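PDB 6RW7: carbohydrate binding module family 33 and 10 domain protein from Teredinibacter turnerae, which is an AA10 lytic polysaccharide monooxygenase, a copper enzyme probably acting on cellulose by oxidative cleavage, here represented by its catalytic domain. Local coordinates for residues 33-38 against 43-48; 16-19 against 23-26; 59-64 against 68-73. One frame throughout, in Å; residues are numbered along the deposited sequence.

Contact 1: residues 33-38 against 43-48; sequences ANYRAA and SHWYNF
Y35 reaches from helix 29-37 into the loop that follows it and meets H44 and W45, forming a three-residue aromatic cluster in the helical region between the first strand, 3-6, and strand 52-54 of this AA10 domain, a part that probably corresponds to the L2 region of AA10 enzymes. H44 and W45 are successive residues of a 3-10 segment, yet they engage different parts of the tyrosine. Y35 holds chi1 at -170°, CG opposite its own N, and this carries the ring toward H44 and W45; its CA lies 9.8 Å from the CA of H44, a span bridged by side chains alone. The imidazole comes rim to rim with the phenol: the ring centroids are 5.8 Å apart, the planes are inclined at 60°, and neither ring lies over the other. W45 runs alongside Y35 in the opposite direction. Its five-membered ring is turned 79° from the phenol, in an oblique pairing that brings NE1 to 3.5 Å from CD2 of Y35, while CZ2 of the indole packs 3.8 Å from CB of Y35 near the helix backbone. F32 and Y80 each meet the indole edge-to-face, and C14 of helix 10-17 also touches it, so W45 links the two helices; the ring of W75 meets that of H44. In this largely buried cluster OH of Y35 and ND1 of H44 are each other's partner: the hydroxyl lies at the imidazole edge, near its plane, and the two share a hydrogen bond of 2.7 Å.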
# COMPACT_ATOMS: atom_id res chain seq x y z
N ALA A 33 0.75 -16.63 -10.36
CA ALA A 33 0.11 -17.93 -10.64
C ALA A 33 -1.27 -18.02 -10.00
O ALA A 33 -2.24 -18.42 -10.65
CB ALA A 33 1.03 -19.03 -10.17
N ASN A 34 -1.39 -17.60 -8.74
CA ASN A 34 -2.66 -17.69 -8.00
C ASN A 34 -3.66 -16.74 -8.64
O ASN A 34 -4.82 -17.08 -8.73
CB ASN A 34 -2.46 -17.41 -6.51
CG ASN A 34 -1.70 -18.51 -5.79
OD1 ASN A 34 -1.36 -19.54 -6.38
ND2 ASN A 34 -1.40 -18.30 -4.51
N TYR A 35 -3.22 -15.59 -9.17
CA TYR A 35 -4.15 -14.65 -9.82
C TYR A 35 -4.66 -15.30 -11.11
O TYR A 35 -5.86 -15.25 -11.36
CB TYR A 35 -3.47 -13.30 -10.02
CG TYR A 35 -4.40 -12.21 -10.46
CD1 TYR A 35 -5.48 -11.80 -9.69
CD2 TYR A 35 -4.16 -11.53 -11.64
CE1 TYR A 35 -6.31 -10.78 -10.10
CE2 TYR A 35 -4.98 -10.49 -12.05
CZ TYR A 35 -6.05 -10.11 -11.27
OH TYR A 35 -6.89 -9.11 -11.67
N ARG A 36 -3.79 -15.87 -11.94
CA ARG A 36 -4.26 -16.54 -13.19
C ARG A 36 -5.25 -17.67 -12.82
O ARG A 36 -6.29 -17.82 -13.50
CB ARG A 36 -3.08 -17.10 -14.00
CG ARG A 36 -2.27 -16.05 -14.76
CD ARG A 36 -1.24 -16.71 -15.67
NE ARG A 36 -0.24 -17.47 -14.95
CZ ARG A 36 0.91 -16.98 -14.47
NH1 ARG A 36 1.22 -15.70 -14.62
NH2 ARG A 36 1.74 -17.78 -13.83
N ALA A 37 -4.94 -18.42 -11.77
CA ALA A 37 -5.78 -19.57 -11.36
C ALA A 37 -7.19 -19.08 -10.98
O ALA A 37 -8.15 -19.85 -11.19
CB ALA A 37 -5.12 -20.33 -10.24
N ALA A 38 -7.33 -17.85 -10.49
CA ALA A 38 -8.61 -17.26 -10.07
C ALA A 38 -9.30 -16.53 -11.22
O ALA A 38 -10.35 -15.90 -10.99
CB ALA A 38 -8.35 -16.32 -8.90
N SER A 43 -2.12 -9.02 -17.86
CA SER A 43 -2.01 -7.60 -18.25
C SER A 43 -2.42 -6.70 -17.07
O SER A 43 -1.99 -5.54 -17.03
CB SER A 43 -2.82 -7.31 -19.47
OG SER A 43 -4.19 -7.49 -19.18
N HIS A 44 -3.20 -7.22 -16.13
CA HIS A 44 -3.69 -6.38 -15.01
C HIS A 44 -2.53 -5.80 -14.18
O HIS A 44 -2.70 -4.70 -13.57
CB HIS A 44 -4.65 -7.18 -14.14
CG HIS A 44 -5.93 -7.49 -14.82
ND1 HIS A 44 -6.87 -8.33 -14.27
CD2 HIS A 44 -6.43 -7.06 -15.99
CE1 HIS A 44 -7.91 -8.38 -15.08
NE2 HIS A 44 -7.68 -7.60 -16.13
N TRP A 45 -1.41 -6.52 -14.10
CA TRP A 45 -0.26 -6.11 -13.25
C TRP A 45 0.41 -4.87 -13.83
O TRP A 45 1.15 -4.18 -13.11
CB TRP A 45 0.73 -7.26 -13.07
CG TRP A 45 0.16 -8.49 -12.46
CD1 TRP A 45 -0.40 -9.55 -13.12
CD2 TRP A 45 0.12 -8.82 -11.06
NE1 TRP A 45 -0.83 -10.49 -12.23
CE2 TRP A 45 -0.50 -10.08 -10.96
CE3 TRP A 45 0.53 -8.19 -9.88
CZ2 TRP A 45 -0.70 -10.72 -9.74
CZ3 TRP A 45 0.37 -8.84 -8.68
CH2 TRP A 45 -0.28 -10.07 -8.61
N TYR A 46 0.16 -4.55 -15.09
CA TYR A 46 0.67 -3.30 -15.71
C TYR A 46 -0.03 -2.09 -15.09
O TYR A 46 0.50 -0.98 -15.20
CB TYR A 46 0.58 -3.37 -17.23
CG TYR A 46 1.62 -4.29 -17.80
CD1 TYR A 46 1.50 -5.67 -17.71
CD2 TYR A 46 2.80 -3.78 -18.31
CE1 TYR A 46 2.50 -6.52 -18.18
CE2 TYR A 46 3.79 -4.61 -18.81
CZ TYR A 46 3.65 -5.99 -18.74
OH TYR A 46 4.64 -6.81 -19.23
N ASN A 47 -1.19 -2.28 -14.46
CA ASN A 47 -1.94 -1.19 -13.77
C ASN A 47 -1.59 -1.15 -12.28
O ASN A 47 -2.44 -0.81 -11.46
CB ASN A 47 -3.45 -1.34 -14.00
CG ASN A 47 -3.98 -0.30 -14.95
OD1 ASN A 47 -4.82 -0.61 -15.81
ND2 ASN A 47 -3.50 0.91 -14.82
N PHE A 48 -0.32 -1.40 -11.95
CA PHE A 48 0.13 -1.45 -10.55
C PHE A 48 -0.00 -0.07 -9.90
O PHE A 48 -0.03 0.04 -8.67
CB PHE A 48 1.57 -1.92 -10.47
CG PHE A 48 2.60 -1.12 -11.22
CD1 PHE A 48 3.25 -0.06 -10.62
CD2 PHE A 48 2.96 -1.46 -12.51
CE1 PHE A 48 4.25 0.63 -11.29
CE2 PHE A 48 3.96 -0.77 -13.17
CZ PHE A 48 4.59 0.28 -12.57

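Contact 2: residues 16-19 against 23-26; sequences AEQK and PSSA
Q18 and P23 bring the two backbones closest, their CA atoms 5.2 Å apart, where the chain leaves helix 10-17 and doubles back. Q18 is the first residue to leave helical backbone angles, and segment 23-26 has no regular secondary structure. The carbonyl O of K19 comes near N of P23, but proline has no hydrogen to offer there; the hydrogen bonds between the segments come from the side chain of Q18. The Q18 chain bends at chi2 (-65°), which swings its carboxamide across to the opposing loop. There OE1 takes two backbone N-H groups. N of S24, 2.7 Å from OE1 of Q18, lies in the carbonyl plane on a lone pair; N of S25 approaches from above that plane at 3.2 Å from the same OE1, a longer and more bent bond. The other end of the amide donates: NE2 of Q18 reaches OG of S24 at 3.0 Å with an N-H...O angle of 168°, the hydroxyl oxygen lying almost in the amide plane. These three bonds use both ends of the carboxamide and fix its rotation. CB of S25 packs 3.6 Å from NE2 of Q18, and a water joins OG of S24 to O of E17, weakly at the latter. E17 itself forms a salt bridge with K27, further tying the helix end to the returning chain. The arrangement is a surface loop after a helix C-terminus, held by a buried glutamine that caps the N-H groups of S24 and S25 through OE1, in the connection between helices 10-17 and 29-37 of the AA10 domain.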
# COMPACT_ATOMS: atom_id res chain seq x y z
N ALA A 16 5.94 -2.74 -10.66
CA ALA A 16 7.04 -1.85 -11.06
C ALA A 16 8.25 -2.69 -11.46
O ALA A 16 8.88 -2.40 -12.49
CB ALA A 16 7.35 -0.86 -9.96
N GLU A 17 8.59 -3.69 -10.66
CA GLU A 17 9.79 -4.52 -10.89
C GLU A 17 9.43 -5.73 -11.74
O GLU A 17 9.81 -5.76 -12.90
CB GLU A 17 10.42 -4.92 -9.57
CG GLU A 17 11.02 -3.75 -8.83
CD GLU A 17 11.65 -4.12 -7.49
OE1 GLU A 17 12.04 -5.33 -7.32
OE2 GLU A 17 11.75 -3.21 -6.63
N GLN A 18 8.72 -6.70 -11.20
CA GLN A 18 8.47 -7.98 -11.91
C GLN A 18 7.14 -7.88 -12.66
O GLN A 18 6.14 -7.43 -12.08
CB GLN A 18 8.47 -9.15 -10.94
CG GLN A 18 9.78 -9.32 -10.19
CD GLN A 18 10.88 -9.66 -11.16
OE1 GLN A 18 10.68 -10.42 -12.12
NE2 GLN A 18 12.04 -9.05 -10.97
N LYS A 19 7.16 -8.32 -13.92
CA LYS A 19 5.95 -8.43 -14.77
C LYS A 19 5.74 -9.90 -15.10
O LYS A 19 6.70 -10.65 -15.32
CB LYS A 19 6.10 -7.70 -16.10
CG LYS A 19 6.56 -6.26 -16.05
CD LYS A 19 5.52 -5.37 -15.47
CE LYS A 19 5.81 -3.92 -15.75
NZ LYS A 19 7.02 -3.48 -15.02
N PRO A 23 9.22 -12.33 -16.06
CA PRO A 23 9.90 -12.09 -14.79
C PRO A 23 11.40 -12.40 -14.85
O PRO A 23 11.83 -13.26 -15.63
CB PRO A 23 9.20 -13.03 -13.80
CG PRO A 23 8.56 -14.08 -14.66
CD PRO A 23 8.30 -13.47 -16.02
N SER A 24 12.18 -11.69 -14.04
CA SER A 24 13.64 -11.90 -13.89
C SER A 24 13.94 -12.46 -12.49
O SER A 24 15.11 -12.72 -12.21
CB SER A 24 14.41 -10.63 -14.14
OG SER A 24 14.04 -9.65 -13.17
N SER A 25 12.93 -12.59 -11.64
CA SER A 25 13.04 -13.13 -10.27
C SER A 25 11.85 -14.07 -10.08
O SER A 25 10.83 -13.84 -10.75
CB SER A 25 13.00 -12.02 -9.23
OG SER A 25 12.89 -12.55 -7.93
N ALA A 26 11.93 -15.02 -9.16
CA ALA A 26 10.81 -15.91 -8.83
C ALA A 26 9.89 -15.29 -7.77
O ALA A 26 8.88 -15.90 -7.45
CB ALA A 26 11.34 -17.25 -8.36
O HOH W 1 12.10 -7.74 -14.23

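Contact 3: residues 59-64 against 68-73; sequences KVVKGT and CGFDGE
The phenyl ring of F70 carries T64 over one face and the carbonyl O of V61 at its edge, and it also stacks with the ring of F196. CG2 of T64 stands 3.8 Å from the ring centroid and only 16° off the ring normal, a CH-pi contact displaced slightly toward the rim. O of V61 lies near the ring plane, 3.6 Å from CZ of F70, and CG1 of V61 packs 3.9 Å from CE2 of F70. The T64 methyl is anti to the carbonyl carbon, which turns it onto the ring, while OG1 is held elsewhere by O of H66 and NE1 of W133. The carboxylate of D71 lies beside the T64 backbone, with OD2 of D71 3.3 Å from CA of T64; OD2 accepts from N of E65 and OD1 from N of H66, fastening the turn between the segments. With a leucine here in place of F70 the flat ring is gone, and the T64 methyl would probably lose its CH-pi seat and F196 its stacking partner. Both segments belong to the long loop between strands 52-54 and 89-90. F196 lies on strand 193-202, and C68 is bonded to C198 of the same strand by a disulfide, so this loop is fastened to the mixed sheet at two neighbouring points; K59 reaches strands 111-118 and 142-145 through salt bridges to E113 and D143.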
# COMPACT_ATOMS: atom_id res chain seq x y z
N LYS A 59 -10.86 5.38 6.92
CA LYS A 59 -11.34 6.13 8.12
C LYS A 59 -12.85 6.27 8.07
O LYS A 59 -13.45 6.35 9.16
CB LYS A 59 -10.68 7.50 8.21
CG LYS A 59 -9.21 7.40 8.59
CD LYS A 59 -8.59 8.74 8.84
CE LYS A 59 -8.41 9.55 7.58
NZ LYS A 59 -7.89 10.90 7.88
N VAL A 60 -13.42 6.30 6.87
CA VAL A 60 -14.87 6.56 6.65
C VAL A 60 -15.57 5.31 6.12
O VAL A 60 -16.68 5.02 6.58
CB VAL A 60 -15.03 7.77 5.72
CG1 VAL A 60 -16.50 7.97 5.31
CG2 VAL A 60 -14.47 9.00 6.39
N VAL A 61 -15.01 4.67 5.10
CA VAL A 61 -15.66 3.59 4.32
C VAL A 61 -15.31 2.27 5.00
O VAL A 61 -14.14 1.87 4.87
CB VAL A 61 -15.16 3.61 2.86
CG1 VAL A 61 -15.75 2.46 2.06
CG2 VAL A 61 -15.40 4.97 2.21
N LYS A 62 -16.24 1.64 5.70
CA LYS A 62 -15.93 0.45 6.55
C LYS A 62 -16.37 -0.86 5.90
O LYS A 62 -16.03 -1.92 6.45
CB LYS A 62 -16.61 0.59 7.92
CG LYS A 62 -16.17 1.80 8.70
CD LYS A 62 -14.69 1.82 8.96
CE LYS A 62 -14.31 2.95 9.88
NZ LYS A 62 -12.86 2.99 10.05
N GLY A 63 -17.11 -0.81 4.79
CA GLY A 63 -17.82 -1.99 4.31
C GLY A 63 -17.11 -2.71 3.18
O GLY A 63 -17.78 -3.49 2.54
N THR A 64 -15.83 -2.48 2.89
CA THR A 64 -15.23 -3.19 1.72
C THR A 64 -15.02 -4.68 2.02
O THR A 64 -14.68 -5.03 3.16
CB THR A 64 -13.93 -2.58 1.19
OG1 THR A 64 -12.88 -2.68 2.16
CG2 THR A 64 -14.13 -1.15 0.75
N CYS A 68 -6.43 -4.71 0.38
CA CYS A 68 -5.39 -4.04 -0.44
C CYS A 68 -6.01 -3.41 -1.69
O CYS A 68 -5.56 -2.32 -2.06
CB CYS A 68 -4.26 -5.00 -0.79
SG CYS A 68 -3.44 -5.59 0.71
N GLY A 69 -6.99 -4.07 -2.31
CA GLY A 69 -7.65 -3.55 -3.53
C GLY A 69 -8.72 -2.53 -3.19
O GLY A 69 -9.19 -1.83 -4.09
N PHE A 70 -9.18 -2.53 -1.93
CA PHE A 70 -10.25 -1.66 -1.38
C PHE A 70 -11.50 -1.64 -2.28
O PHE A 70 -12.17 -0.59 -2.35
CB PHE A 70 -9.70 -0.26 -1.10
CG PHE A 70 -10.35 0.34 0.11
CD1 PHE A 70 -10.00 -0.07 1.39
CD2 PHE A 70 -11.38 1.26 -0.02
CE1 PHE A 70 -10.62 0.45 2.50
CE2 PHE A 70 -12.01 1.78 1.10
CZ PHE A 70 -11.62 1.39 2.36
N ASP A 71 -11.84 -2.77 -2.89
CA ASP A 71 -13.03 -2.90 -3.78
C ASP A 71 -13.01 -1.79 -4.83
O ASP A 71 -14.11 -1.30 -5.23
CB ASP A 71 -14.33 -2.84 -2.97
CG ASP A 71 -14.52 -3.97 -1.98
OD1 ASP A 71 -13.58 -4.76 -1.78
OD2 ASP A 71 -15.66 -4.07 -1.41
N GLY A 72 -11.80 -1.46 -5.31
CA GLY A 72 -11.55 -0.27 -6.14
C GLY A 72 -12.00 -0.43 -7.59
O GLY A 72 -12.61 -1.46 -7.99
N GLU A 73 -11.67 0.57 -8.40
CA GLU A 73 -12.35 0.82 -9.68
C GLU A 73 -11.69 0.09 -10.84
O GLU A 73 -12.40 -0.21 -11.81
CB GLU A 73 -12.37 2.31 -9.97
CG GLU A 73 -13.15 3.08 -8.93
CD GLU A 73 -13.40 4.54 -9.22
OE1 GLU A 73 -13.18 4.95 -10.37
OE2 GLU A 73 -13.82 5.27 -8.31

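In the fold
The contacts follow one another along the chain in the order 2, 1, 3, each closing before the next opens, and all lie in the one AA10 domain. Contacts 1 and 2 are neighbours, their centres about 13 Å apart: F48 packs on A16 and Y46 on K19, so the successive helices 10-17 and 29-37 and their loops form one joined region. Contact 3 stands apart, its centre about 20 Å from that of contact 1 and about 27 Å from that of contact 2. Contacts 2 and 1 thus hold the helical connection between strands 3-6 and 52-54, and contact 3 holds the next connection, from 52-54 to 89-90, against the mixed sheet.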